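Local atomic coordinates of DUF5063 domain-containing protein (Bacteroides fragilis, PDB entry 3NRH), a protein that is of unknown function, belongs to the DUF5063 family and folds into a predominantly alpha-helical chain that forms a two-subunit assembly. Residues I14-V19 and K124-V129; A21-F26 and A117-D122; L48-A53 and E147-L152. All blocks are in the same frame, centred on the assembly; numbering follows the deposited sequence.

Interaction 1 (I14-V19 and K124-V129)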
ATOM      1  N   ILE A  14     -17.267   3.812  -7.673  1.00 14.11           N
ATOM      2  CA  ILE A  14     -17.220   2.784  -8.714  1.00 15.96           C
ATOM      3  C   ILE A  14     -15.871   2.066  -8.763  1.00 15.64           C
ATOM      4  O   ILE A  14     -15.814   0.838  -8.815  1.00 12.22           O
ATOM      5  CB  ILE A  14     -17.501   3.399 -10.106  1.00 21.81           C
ATOM      6  CG1 ILE A  14     -18.867   4.087 -10.094  1.00 28.67           C
ATOM      7  CG2 ILE A  14     -17.440   2.319 -11.188  1.00 17.59           C
ATOM      8  CD1 ILE A  14     -20.005   3.181  -9.682  1.00 31.84           C
ATOM      9  N   GLU A  15     -14.785   2.830  -8.752  1.00 14.35           N
ATOM     10  CA  GLU A  15     -13.462   2.226  -8.794  1.00 14.63           C
ATOM     11  C   GLU A  15     -13.195   1.400  -7.538  1.00 11.59           C
ATOM     12  O   GLU A  15     -12.508   0.385  -7.600  1.00 13.62           O
ATOM     13  CB  GLU A  15     -12.383   3.295  -8.962  1.00 18.84           C
ATOM     14  CG  GLU A  15     -12.513   4.074 -10.259  1.00 31.50           C
ATOM     15  CD  GLU A  15     -11.237   4.793 -10.637  1.00 41.77           C
ATOM     16  OE1 GLU A  15     -10.644   5.460  -9.762  1.00 37.04           O
ATOM     17  OE2 GLU A  15     -10.831   4.693 -11.815  1.00 47.25           O
ATOM     18  N   PHE A  16     -13.739   1.833  -6.403  1.00 10.73           N
ATOM     19  CA  PHE A  16     -13.561   1.083  -5.161  1.00 12.30           C
ATOM     20  C   PHE A  16     -14.296  -0.254  -5.286  1.00 10.21           C
ATOM     21  O   PHE A  16     -13.763  -1.304  -4.923  1.00  9.82           O
ATOM     22  CB  PHE A  16     -14.117   1.865  -3.968  1.00 11.92           C
ATOM     23  CG  PHE A  16     -14.012   1.127  -2.659  1.00  8.44           C
ATOM     24  CD1 PHE A  16     -12.765   0.807  -2.124  1.00 11.22           C
ATOM     25  CD2 PHE A  16     -15.155   0.731  -1.976  1.00  9.84           C
ATOM     26  CE1 PHE A  16     -12.664   0.098  -0.921  1.00 15.14           C
ATOM     27  CE2 PHE A  16     -15.066   0.023  -0.775  1.00 17.11           C
ATOM     28  CZ  PHE A  16     -13.817  -0.294  -0.249  1.00 17.24           C
ATOM     29  N   VAL A  17     -15.518  -0.215  -5.805  1.00 11.76           N
ATOM     30  CA  VAL A  17     -16.300  -1.436  -5.974  1.00 11.32           C
ATOM     31  C   VAL A  17     -15.529  -2.437  -6.831  1.00 10.16           C
ATOM     32  O   VAL A  17     -15.470  -3.623  -6.504  1.00 11.38           O
ATOM     33  CB  VAL A  17     -17.683  -1.140  -6.615  1.00  8.45           C
ATOM     34  CG1 VAL A  17     -18.367  -2.439  -7.023  1.00 12.88           C
ATOM     35  CG2 VAL A  17     -18.569  -0.389  -5.613  1.00  9.58           C
ATOM     36  N   THR A  18     -14.921  -1.954  -7.912  1.00  8.94           N
ATOM     37  CA  THR A  18     -14.153  -2.820  -8.800  1.00  7.99           C
ATOM     38  C   THR A  18     -12.993  -3.533  -8.098  1.00 10.34           C
ATOM     39  O   THR A  18     -12.846  -4.750  -8.219  1.00 10.13           O
ATOM     40  CB  THR A  18     -13.614  -2.026  -9.999  1.00 10.12           C
ATOM     41  OG1 THR A  18     -14.719  -1.473 -10.721  1.00 12.97           O
ATOM     42  CG2 THR A  18     -12.808  -2.931 -10.930  1.00 15.24           C
ATOM     43  N   VAL A  19     -12.168  -2.798  -7.358  1.00 11.17           N
ATOM     44  CA  VAL A  19     -11.051  -3.451  -6.679  1.00  8.70           C
ATOM     45  C   VAL A  19     -11.545  -4.314  -5.519  1.00  8.96           C
ATOM     46  O   VAL A  19     -10.964  -5.357  -5.226  1.00  8.88           O
ATOM     47  CB  VAL A  19     -10.007  -2.426  -6.161  1.00 14.44           C
ATOM     48  CG1 VAL A  19     -10.645  -1.483  -5.163  1.00 21.03           C
ATOM     49  CG2 VAL A  19      -8.815  -3.165  -5.543  1.00 12.58           C
ATOM     50  N   LYS A 124     -16.547  -7.875   1.644  1.00  8.82           N
ATOM     51  CA  LYS A 124     -17.554  -8.763   1.059  1.00  9.26           C
ATOM     52  C   LYS A 124     -18.983  -8.353   1.421  1.00 12.01           C
ATOM     53  O   LYS A 124     -19.880  -8.389   0.573  1.00 11.88           O
ATOM     54  CB  LYS A 124     -17.309 -10.206   1.507  1.00 10.23           C
ATOM     55  CG  LYS A 124     -18.284 -11.233   0.924  1.00 15.65           C
ATOM     56  CD  LYS A 124     -18.155 -11.352  -0.590  1.00 11.40           C
ATOM     57  CE  LYS A 124     -19.057 -12.458  -1.137  1.00 13.76           C
ATOM     58  NZ  LYS A 124     -18.861 -12.667  -2.606  1.00 13.89           N
ATOM     59  N   ASP A 125     -19.204  -7.973   2.676  1.00 10.37           N
ATOM     60  CA  ASP A 125     -20.543  -7.562   3.097  1.00 13.24           C
ATOM     61  C   ASP A 125     -20.988  -6.349   2.290  1.00 14.32           C
ATOM     62  O   ASP A 125     -22.152  -6.242   1.892  1.00 13.54           O
ATOM     63  CB  ASP A 125     -20.572  -7.227   4.593  1.00 13.48           C
ATOM     64  CG  ASP A 125     -20.627  -8.467   5.470  1.00 21.37           C
ATOM     65  OD1 ASP A 125     -20.845  -9.575   4.935  1.00 19.57           O
ATOM     66  OD2 ASP A 125     -20.466  -8.331   6.703  1.00 20.86           O
ATOM     67  N   PHE A 126     -20.047  -5.444   2.043  1.00 11.43           N
ATOM     68  CA  PHE A 126     -20.329  -4.241   1.280  1.00 11.20           C
ATOM     69  C   PHE A 126     -20.690  -4.509  -0.191  1.00 12.39           C
ATOM     70  O   PHE A 126     -21.743  -4.080  -0.660  1.00 13.33           O
ATOM     71  CB  PHE A 126     -19.128  -3.292   1.334  1.00 12.70           C
ATOM     72  CG  PHE A 126     -19.164  -2.219   0.287  1.00 17.11           C
ATOM     73  CD1 PHE A 126     -20.198  -1.287   0.261  1.00 19.07           C
ATOM     74  CD2 PHE A 126     -18.191  -2.169  -0.706  1.00 15.36           C
ATOM     75  CE1 PHE A 126     -20.261  -0.318  -0.745  1.00 22.10           C
ATOM     76  CE2 PHE A 126     -18.244  -1.206  -1.715  1.00 17.76           C
ATOM     77  CZ  PHE A 126     -19.283  -0.280  -1.732  1.00 21.48           C
ATOM     78  N   ILE A 127     -19.827  -5.214  -0.919  1.00 10.97           N
ATOM     79  CA  ILE A 127     -20.102  -5.453  -2.335  1.00 12.83           C
ATOM     80  C   ILE A 127     -21.311  -6.340  -2.606  1.00 12.69           C
ATOM     81  O   ILE A 127     -21.966  -6.198  -3.643  1.00  8.21           O
ATOM     82  CB  ILE A 127     -18.877  -6.023  -3.081  1.00 12.16           C
ATOM     83  CG1 ILE A 127     -18.462  -7.368  -2.485  1.00 10.41           C
ATOM     84  CG2 ILE A 127     -17.738  -5.004  -3.039  1.00 16.80           C
ATOM     85  CD1 ILE A 127     -17.343  -8.050  -3.259  1.00 20.05           C
ATOM     86  N   PHE A 128     -21.615  -7.247  -1.683  1.00 10.74           N
ATOM     87  CA  PHE A 128     -22.785  -8.105  -1.854  1.00  9.23           C
ATOM     88  C   PHE A 128     -24.028  -7.217  -1.890  1.00 12.92           C
ATOM     89  O   PHE A 128     -24.832  -7.274  -2.831  1.00  9.65           O
ATOM     90  CB  PHE A 128     -22.903  -9.104  -0.702  1.00  9.76           C
ATOM     91  CG  PHE A 128     -24.187  -9.896  -0.721  1.00 11.57           C
ATOM     92  CD1 PHE A 128     -24.558 -10.612  -1.855  1.00 10.02           C
ATOM     93  CD2 PHE A 128     -25.026  -9.915   0.390  1.00 17.40           C
ATOM     94  CE1 PHE A 128     -25.754 -11.340  -1.881  1.00 17.69           C
ATOM     95  CE2 PHE A 128     -26.219 -10.637   0.374  1.00 18.53           C
ATOM     96  CZ  PHE A 128     -26.582 -11.351  -0.766  1.00 15.45           C
ATOM     97  N   VAL A 129     -24.164  -6.377  -0.868  1.00 10.70           N
ATOM     98  CA  VAL A 129     -25.299  -5.471  -0.755  1.00 13.88           C
ATOM     99  C   VAL A 129     -25.353  -4.483  -1.907  1.00 11.82           C
ATOM    100  O   VAL A 129     -26.421  -4.198  -2.440  1.00 12.96           O
ATOM    101  CB  VAL A 129     -25.242  -4.674   0.570  1.00 19.71           C
ATOM    102  CG1 VAL A 129     -26.363  -3.641   0.612  1.00 31.36           C
ATOM    103  CG2 VAL A 129     -25.362  -5.627   1.738  1.00 24.30           C
TER

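Interaction 2 (A21-F26 and A117-D122)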
ATOM      1  N   ALA A  21     -14.291  -6.048  -5.394  1.00 10.85           N
ATOM      2  CA  ALA A  21     -14.760  -7.307  -5.962  1.00 10.60           C
ATOM      3  C   ALA A  21     -13.574  -8.177  -6.378  1.00  8.53           C
ATOM      4  O   ALA A  21     -13.586  -9.396  -6.181  1.00 12.10           O
ATOM      5  CB  ALA A  21     -15.672  -7.037  -7.168  1.00  9.37           C
ATOM      6  N   GLU A  22     -12.553  -7.555  -6.960  1.00  9.34           N
ATOM      7  CA  GLU A  22     -11.366  -8.297  -7.378  1.00 12.20           C
ATOM      8  C   GLU A  22     -10.691  -8.906  -6.153  1.00 11.54           C
ATOM      9  O   GLU A  22     -10.206 -10.037  -6.199  1.00 10.82           O
ATOM     10  CB  GLU A  22     -10.383  -7.371  -8.105  1.00 14.19           C
ATOM     11  CG  GLU A  22     -10.960  -6.728  -9.364  1.00 21.66           C
ATOM     12  CD  GLU A  22     -10.842  -7.604 -10.593  1.00 42.43           C
ATOM     13  OE1 GLU A  22     -11.200  -8.799 -10.521  1.00 38.73           O
ATOM     14  OE2 GLU A  22     -10.393  -7.091 -11.642  1.00 50.33           O
ATOM     15  N   PHE A  23     -10.659  -8.148  -5.060  1.00  9.68           N
ATOM     16  CA  PHE A  23     -10.053  -8.608  -3.810  1.00  8.55           C
ATOM     17  C   PHE A  23     -10.823  -9.812  -3.251  1.00  9.35           C
ATOM     18  O   PHE A  23     -10.234 -10.844  -2.926  1.00 10.50           O
ATOM     19  CB  PHE A  23     -10.061  -7.467  -2.778  1.00  6.80           C
ATOM     20  CG  PHE A  23      -9.673  -7.897  -1.383  1.00  8.98           C
ATOM     21  CD1 PHE A  23      -8.348  -8.207  -1.078  1.00 13.72           C
ATOM     22  CD2 PHE A  23     -10.631  -7.970  -0.374  1.00 10.64           C
ATOM     23  CE1 PHE A  23      -7.982  -8.583   0.223  1.00 16.68           C
ATOM     24  CE2 PHE A  23     -10.277  -8.345   0.929  1.00 16.79           C
ATOM     25  CZ  PHE A  23      -8.949  -8.650   1.226  1.00 16.21           C
ATOM     26  N   CYS A  24     -12.141  -9.682  -3.139  1.00  6.95           N
ATOM     27  CA  CYS A  24     -12.941 -10.781  -2.613  1.00 11.58           C
ATOM     28  C   CYS A  24     -12.840 -12.015  -3.505  1.00 10.47           C
ATOM     29  O   CYS A  24     -12.713 -13.131  -3.007  1.00 10.70           O
ATOM     30  CB  CYS A  24     -14.403 -10.356  -2.460  1.00 10.79           C
ATOM     31  SG  CYS A  24     -14.659  -9.141  -1.142  1.00 12.45           S
ATOM     32  N   ALA A  25     -12.875 -11.813  -4.817  1.00  8.82           N
ATOM     33  CA  ALA A  25     -12.785 -12.934  -5.752  1.00 13.04           C
ATOM     34  C   ALA A  25     -11.440 -13.642  -5.640  1.00 15.62           C
ATOM     35  O   ALA A  25     -11.368 -14.871  -5.701  1.00 14.73           O
ATOM     36  CB  ALA A  25     -13.006 -12.444  -7.183  1.00 12.15           C
ATOM     37  N   PHE A  26     -10.372 -12.864  -5.479  1.00 10.77           N
ATOM     38  CA  PHE A  26      -9.036 -13.434  -5.355  1.00 11.58           C
ATOM     39  C   PHE A  26      -8.928 -14.360  -4.145  1.00  9.66           C
ATOM     40  O   PHE A  26      -8.443 -15.484  -4.257  1.00 15.48           O
ATOM     41  CB  PHE A  26      -7.991 -12.325  -5.222  1.00 14.50           C
ATOM     42  CG  PHE A  26      -6.580 -12.837  -5.147  1.00 23.05           C
ATOM     43  CD1 PHE A  26      -5.982 -13.417  -6.259  1.00 26.13           C
ATOM     44  CD2 PHE A  26      -5.862 -12.771  -3.957  1.00 24.10           C
ATOM     45  CE1 PHE A  26      -4.686 -13.927  -6.189  1.00 34.55           C
ATOM     46  CE2 PHE A  26      -4.565 -13.280  -3.877  1.00 23.40           C
ATOM     47  CZ  PHE A  26      -3.980 -13.858  -4.993  1.00 28.76           C
ATOM     48  N   ALA A 117      -9.028 -12.480   6.354  1.00  9.96           N
ATOM     49  CA  ALA A 117     -10.418 -12.882   6.535  1.00 10.64           C
ATOM     50  C   ALA A 117     -11.207 -11.742   7.183  1.00 11.42           C
ATOM     51  O   ALA A 117     -12.367 -11.508   6.838  1.00 12.16           O
ATOM     52  CB  ALA A 117     -10.495 -14.151   7.391  1.00 12.21           C
ATOM     53  N   ASP A 118     -10.577 -11.023   8.113  1.00 12.98           N
ATOM     54  CA  ASP A 118     -11.240  -9.898   8.772  1.00 15.93           C
ATOM     55  C   ASP A 118     -11.552  -8.787   7.771  1.00 13.24           C
ATOM     56  O   ASP A 118     -12.651  -8.235   7.773  1.00 11.76           O
ATOM     57  CB  ASP A 118     -10.371  -9.324   9.899  1.00 13.82           C
ATOM     58  CG  ASP A 118     -10.368 -10.195  11.140  1.00 23.08           C
ATOM     59  OD1 ASP A 118     -11.180 -11.142  11.217  1.00 18.44           O
ATOM     60  OD2 ASP A 118      -9.555  -9.924  12.050  1.00 21.79           O
ATOM     61  N   ILE A 119     -10.582  -8.451   6.923  1.00 10.87           N
ATOM     62  CA  ILE A 119     -10.782  -7.403   5.920  1.00 10.63           C
ATOM     63  C   ILE A 119     -11.891  -7.861   4.973  1.00 11.38           C
ATOM     64  O   ILE A 119     -12.792  -7.093   4.628  1.00 11.49           O
ATOM     65  CB  ILE A 119      -9.477  -7.149   5.130  1.00 13.78           C
ATOM     66  CG1 ILE A 119      -8.393  -6.633   6.085  1.00 11.00           C
ATOM     67  CG2 ILE A 119      -9.720  -6.154   3.999  1.00  8.58           C
ATOM     68  CD1 ILE A 119      -7.011  -6.566   5.455  1.00  9.76           C
ATOM     69  N   TYR A 120     -11.824  -9.128   4.579  1.00 12.48           N
ATOM     70  CA  TYR A 120     -12.813  -9.732   3.687  1.00 10.68           C
ATOM     71  C   TYR A 120     -14.229  -9.573   4.248  1.00  9.90           C
ATOM     72  O   TYR A 120     -15.167  -9.281   3.508  1.00 12.93           O
ATOM     73  CB  TYR A 120     -12.489 -11.221   3.497  1.00  8.30           C
ATOM     74  CG  TYR A 120     -13.499 -11.999   2.678  1.00  8.31           C
ATOM     75  CD1 TYR A 120     -13.413 -12.050   1.284  1.00 10.75           C
ATOM     76  CD2 TYR A 120     -14.531 -12.699   3.300  1.00  9.94           C
ATOM     77  CE1 TYR A 120     -14.339 -12.784   0.530  1.00  9.41           C
ATOM     78  CE2 TYR A 120     -15.458 -13.433   2.560  1.00 16.08           C
ATOM     79  CZ  TYR A 120     -15.358 -13.471   1.176  1.00 12.55           C
ATOM     80  OH  TYR A 120     -16.290 -14.183   0.447  1.00 13.31           O
ATOM     81  N   GLN A 121     -14.391  -9.768   5.555  1.00 10.53           N
ATOM     82  CA  GLN A 121     -15.712  -9.633   6.150  1.00 15.65           C
ATOM     83  C   GLN A 121     -16.311  -8.266   5.844  1.00 12.94           C
ATOM     84  O   GLN A 121     -17.475  -8.164   5.460  1.00 13.32           O
ATOM     85  CB  GLN A 121     -15.651  -9.844   7.663  1.00 17.81           C
ATOM     86  CG  GLN A 121     -17.022  -9.970   8.317  1.00 24.48           C
ATOM     87  CD  GLN A 121     -16.931 -10.230   9.806  1.00 35.09           C
ATOM     88  OE1 GLN A 121     -16.134 -11.054  10.254  1.00 32.18           O
ATOM     89  NE2 GLN A 121     -17.758  -9.538  10.583  1.00 44.38           N
ATOM     90  N   ASP A 122     -15.532  -7.207   6.014  1.00 15.18           N
ATOM     91  CA  ASP A 122     -16.058  -5.873   5.731  1.00 13.72           C
ATOM     92  C   ASP A 122     -16.252  -5.609   4.243  1.00 10.39           C
ATOM     93  O   ASP A 122     -17.278  -5.067   3.837  1.00 13.61           O
ATOM     94  CB  ASP A 122     -15.155  -4.794   6.325  1.00 16.75           C
ATOM     95  CG  ASP A 122     -15.675  -4.272   7.656  1.00 26.30           C
ATOM     96  OD1 ASP A 122     -16.828  -3.779   7.699  1.00 29.26           O
ATOM     97  OD2 ASP A 122     -14.936  -4.354   8.655  1.00 22.06           O
TER

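Interaction 3 (L48-A53 and E147-L152)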
ATOM      1  N   LEU A  48      -3.812  -1.155  -3.861  1.00 12.44           N
ATOM      2  CA  LEU A  48      -4.828  -0.525  -4.695  1.00 10.53           C
ATOM      3  C   LEU A  48      -6.127  -0.400  -3.902  1.00  9.70           C
ATOM      4  O   LEU A  48      -6.836   0.597  -4.013  1.00  9.57           O
ATOM      5  CB  LEU A  48      -5.067  -1.345  -5.965  1.00  8.53           C
ATOM      6  CG  LEU A  48      -6.065  -0.736  -6.960  1.00 10.22           C
ATOM      7  CD1 LEU A  48      -5.639   0.671  -7.354  1.00 13.16           C
ATOM      8  CD2 LEU A  48      -6.156  -1.630  -8.177  1.00 18.23           C
ATOM      9  N   LEU A  49      -6.433  -1.417  -3.100  1.00  7.95           N
ATOM     10  CA  LEU A  49      -7.642  -1.402  -2.287  1.00 10.04           C
ATOM     11  C   LEU A  49      -7.553  -0.275  -1.257  1.00 10.79           C
ATOM     12  O   LEU A  49      -8.527   0.447  -1.021  1.00  9.28           O
ATOM     13  CB  LEU A  49      -7.825  -2.756  -1.589  1.00  9.79           C
ATOM     14  CG  LEU A  49      -9.057  -2.957  -0.697  1.00 11.48           C
ATOM     15  CD1 LEU A  49     -10.332  -2.813  -1.513  1.00 14.16           C
ATOM     16  CD2 LEU A  49      -8.995  -4.341  -0.053  1.00 11.99           C
ATOM     17  N   TYR A  50      -6.378  -0.116  -0.655  1.00  9.80           N
ATOM     18  CA  TYR A  50      -6.173   0.931   0.338  1.00 11.01           C
ATOM     19  C   TYR A  50      -6.340   2.306  -0.312  1.00  9.49           C
ATOM     20  O   TYR A  50      -7.021   3.189   0.221  1.00 11.02           O
ATOM     21  CB  TYR A  50      -4.768   0.828   0.944  1.00 10.34           C
ATOM     22  CG  TYR A  50      -4.553   1.788   2.091  1.00 11.38           C
ATOM     23  CD1 TYR A  50      -4.846   1.416   3.401  1.00  7.71           C
ATOM     24  CD2 TYR A  50      -4.125   3.093   1.856  1.00 10.65           C
ATOM     25  CE1 TYR A  50      -4.724   2.326   4.455  1.00 10.79           C
ATOM     26  CE2 TYR A  50      -4.007   4.012   2.897  1.00 11.12           C
ATOM     27  CZ  TYR A  50      -4.310   3.622   4.192  1.00 11.80           C
ATOM     28  OH  TYR A  50      -4.228   4.545   5.209  1.00 16.85           O
ATOM     29  N   LEU A  51      -5.703   2.484  -1.463  1.00  8.34           N
ATOM     30  CA  LEU A  51      -5.776   3.745  -2.186  1.00 12.11           C
ATOM     31  C   LEU A  51      -7.210   4.116  -2.552  1.00 12.55           C
ATOM     32  O   LEU A  51      -7.645   5.241  -2.318  1.00  9.21           O
ATOM     33  CB  LEU A  51      -4.920   3.664  -3.449  1.00  9.85           C
ATOM     34  CG  LEU A  51      -4.945   4.867  -4.392  1.00 12.74           C
ATOM     35  CD1 LEU A  51      -4.524   6.124  -3.657  1.00 16.00           C
ATOM     36  CD2 LEU A  51      -4.008   4.591  -5.571  1.00 13.83           C
ATOM     37  N   LYS A  52      -7.948   3.176  -3.129  1.00  9.24           N
ATOM     38  CA  LYS A  52      -9.331   3.450  -3.512  1.00  8.62           C
ATOM     39  C   LYS A  52     -10.219   3.742  -2.303  1.00 11.37           C
ATOM     40  O   LYS A  52     -11.119   4.579  -2.373  1.00 11.75           O
ATOM     41  CB  LYS A  52      -9.889   2.279  -4.334  1.00  7.09           C
ATOM     42  CG  LYS A  52      -9.200   2.100  -5.681  1.00 12.02           C
ATOM     43  CD  LYS A  52      -9.240   3.393  -6.498  1.00 16.38           C
ATOM     44  CE  LYS A  52      -8.367   3.321  -7.741  1.00 31.02           C
ATOM     45  NZ  LYS A  52      -8.279   4.644  -8.429  1.00 31.32           N
ATOM     46  N   ALA A  53      -9.966   3.064  -1.187  1.00  8.39           N
ATOM     47  CA  ALA A  53     -10.752   3.308   0.017  1.00 11.94           C
ATOM     48  C   ALA A  53     -10.459   4.721   0.525  1.00 14.54           C
ATOM     49  O   ALA A  53     -11.363   5.439   0.954  1.00 12.48           O
ATOM     50  CB  ALA A  53     -10.402   2.286   1.088  1.00 17.37           C
ATOM     51  N   GLU A 147     -16.546   3.741   7.272  1.00 12.09           N
ATOM     52  CA  GLU A 147     -16.318   4.031   8.684  1.00 13.60           C
ATOM     53  C   GLU A 147     -15.398   2.980   9.299  1.00 16.61           C
ATOM     54  O   GLU A 147     -14.494   3.307  10.072  1.00 13.54           O
ATOM     55  CB  GLU A 147     -17.645   4.064   9.443  1.00 17.35           C
ATOM     56  CG  GLU A 147     -17.508   4.267  10.947  1.00 28.81           C
ATOM     57  CD  GLU A 147     -16.682   5.490  11.303  1.00 34.23           C
ATOM     58  OE1 GLU A 147     -16.851   6.537  10.643  1.00 39.88           O
ATOM     59  OE2 GLU A 147     -15.873   5.408  12.252  1.00 37.19           O
ATOM     60  N   ASN A 148     -15.625   1.717   8.949  1.00 12.15           N
ATOM     61  CA  ASN A 148     -14.804   0.642   9.482  1.00  9.86           C
ATOM     62  C   ASN A 148     -13.397   0.608   8.887  1.00  9.55           C
ATOM     63  O   ASN A 148     -12.497  -0.030   9.438  1.00 13.06           O
ATOM     64  CB  ASN A 148     -15.512  -0.702   9.304  1.00 15.41           C
ATOM     65  CG  ASN A 148     -16.737  -0.823  10.193  1.00 23.17           C
ATOM     66  OD1 ASN A 148     -16.881  -0.077  11.164  1.00 21.40           O
ATOM     67  ND2 ASN A 148     -17.617  -1.762   9.877  1.00 13.63           N
ATOM     68  N   PHE A 149     -13.204   1.301   7.768  1.00  9.72           N
ATOM     69  CA  PHE A 149     -11.880   1.371   7.157  1.00  9.59           C
ATOM     70  C   PHE A 149     -10.962   2.065   8.162  1.00 11.32           C
ATOM     71  O   PHE A 149      -9.866   1.591   8.456  1.00 11.13           O
ATOM     72  CB  PHE A 149     -11.933   2.190   5.861  1.00 12.14           C
ATOM     73  CG  PHE A 149     -10.577   2.540   5.302  1.00 12.89           C
ATOM     74  CD1 PHE A 149      -9.720   1.547   4.836  1.00  6.97           C
ATOM     75  CD2 PHE A 149     -10.164   3.869   5.232  1.00 13.76           C
ATOM     76  CE1 PHE A 149      -8.470   1.873   4.306  1.00 11.73           C
ATOM     77  CE2 PHE A 149      -8.916   4.207   4.703  1.00 21.62           C
ATOM     78  CZ  PHE A 149      -8.067   3.206   4.240  1.00 16.43           C
ATOM     79  N   GLY A 150     -11.429   3.191   8.697  1.00 10.85           N
ATOM     80  CA  GLY A 150     -10.636   3.940   9.657  1.00 12.38           C
ATOM     81  C   GLY A 150     -10.622   3.322  11.039  1.00 15.45           C
ATOM     82  O   GLY A 150      -9.624   3.414  11.760  1.00 13.13           O
ATOM     83  N   LEU A 151     -11.729   2.687  11.411  1.00 10.74           N
ATOM     84  CA  LEU A 151     -11.839   2.062  12.719  1.00 13.36           C
ATOM     85  C   LEU A 151     -11.035   0.778  12.844  1.00 20.05           C
ATOM     86  O   LEU A 151     -10.526   0.472  13.920  1.00 18.58           O
ATOM     87  CB  LEU A 151     -13.299   1.747  13.050  1.00 13.10           C
ATOM     88  CG  LEU A 151     -14.282   2.896  13.262  1.00 14.80           C
ATOM     89  CD1 LEU A 151     -15.647   2.310  13.595  1.00 15.87           C
ATOM     90  CD2 LEU A 151     -13.802   3.808  14.387  1.00 15.84           C
ATOM     91  N   LEU A 152     -10.909   0.015  11.761  1.00 18.06           N
ATOM     92  CA  LEU A 152     -10.180  -1.238  11.888  1.00 21.71           C
ATOM     93  C   LEU A 152      -9.573  -1.899  10.657  1.00 16.41           C
ATOM     94  O   LEU A 152      -8.401  -2.273  10.691  1.00 16.01           O
ATOM     95  CB  LEU A 152     -11.072  -2.257  12.604  1.00 30.18           C
ATOM     96  CG  LEU A 152     -10.402  -3.542  13.100  1.00 40.64           C
ATOM     97  CD1 LEU A 152      -9.310  -3.195  14.106  1.00 43.85           C
ATOM     98  CD2 LEU A 152     -11.446  -4.452  13.742  1.00 32.06           C
TER

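Interaction 1 (I14-V19 and K124-V129)
F126 is the residue that both F16 and V17 touch, and these three residues hold most of the surface buried between 14-19 and 124-129. The segments are parts of helices 11-28 and 112-131. Their local axes approach to 10.6 Å at a signed crossing angle of -115°, a steep crossing that limits the contact to a few residues; the backbones come nearest where the CA atoms of V17 and I127 lie 6.6 Å apart. The CB of F126 is directed at the other helix, and with CG anti to the backbone N (chi1 164°) the ring extends toward helix 11-28. There its CE2 meets CE2 of F16 at 3.5 Å. The planes are inclined by 35° and the centroids are 5.6 Å apart, so the rings meet obliquely, with CE2 against CE2, without stacking. V17 touches with one branch: its CG2 lies 3.9 Å from CZ of F126 and also obliquely to that ring. I127 adds a looser approach, its CG2 standing 4.4 Å from the carbonyl O of V17. Beyond the pair, L49 and A53 of helix 35-54 pack on F16, while S141 and L142 of helix 135-169 pack on F126. The salt bridge of K124 NZ with E28 OE2 ties these helices just beyond 14-19; between the segments themselves no hydrogen bond forms, which implies that shape and apolar burial hold them.

Interaction 2 (A21-F26 and A117-D122)
This is a buried, apolar helix-helix contact with its centre about 4 Å from the centre of the chain, where F23 and C24 of helix 11-28 face I119 and Y120 of helix 112-131. The local axes come within 10.3 Å, and the angle of 132° between their N-to-C directions makes this an oblique crossing, between perpendicular and antiparallel. Nearest backbone approach is between C24 and Y120, whose CA atoms are 6.4 Å apart. F23 points toward the partner helix, and CZ and CE2 of its ring both lie 3.8 Å from CG2 of I119, which comes in obliquely; the two side chains cross at about a right angle. That ring also presents its edge to the neighbouring backbone, with CE2 4.0 Å from CA of Y120. The bundle core of this predominantly helical DUF5063 chain continues past the pair: L46 of helix 35-54 packs on F23, and W153 and L157 of helix 135-169 pack on I119. C24 and Y120 form a sulfur-aromatic contact, SG lying 4.7 Å from the ring centroid and 47° off the ring normal, hence neither squarely above the ring nor in its plane. C24 CB reaches CE1 of Y120 at 3.9 Å. Placing Y120 CG anti to the backbone N (chi1 175°) carries the ring across helix 11-28 beside C24, where OH hydrogen-bonds OE2 of E28, the oxygen in the K124 NZ salt bridge.

Interaction 3 (L48-A53 and E147-L152)
Y50 is the first residue of 48-53 to meet 147-152, and it does so with the face of its ring, in a core contact that joins helices 35-54 and 135-169. CZ of F149 sits over that face, 3.4 Å above the plane and displaced toward the rim; its closest partner is CE1 of Y50, at 3.5 Å. The ring planes are turned 58° from each other and the centroids are 5.2 Å apart, so the pair is oblique overall. The phenol OH of Y50 bonds to ND1 of H165 of the second subunit, which ties this ring to the dimer interface as well. One helical turn on, A53, which F16 of helix 11-28 also touches, points its methyl at the opposing helix. CB stands 3.9 Å from the centroid of the F149 ring and only 15° off its normal, a CH-pi contact over the face. F149 itself is directed at helix 35-54, with CG anti to the backbone N (chi1 169°), and W153 meets its ring edge-to-face. Y50 CD1 lies at the edge of the F149 ring while A53 takes a face. With no hydrogen bond between the segments, their cohesion probably rests on dispersion and the burial of these apolar groups.

Interactions 1 and 2 are neighbouring parts of a single helix pair's interface, 11-28 with 112-131, their centres about 9 Å apart; interaction 3 joins helices 35-54 and 135-169, its centre about 12 Å from each. Chain order is 14-19, 21-26, 48-53, 117-122, 124-129, 147-152: the 21-26/117-122 pairing falls within the span of interaction 1, whereas interaction 3 alternates with both. Each of its helices follows one of the other pair, so the chain alternates between pairs, which also touch directly: E15 OE1 salt-bridges K52 NZ and D122 OD1 probably hydrogen-bonds N148 ND2. Within the first pair I127 packs on C24. Four helices thus share one core, which interaction 3 connects to the second subunit.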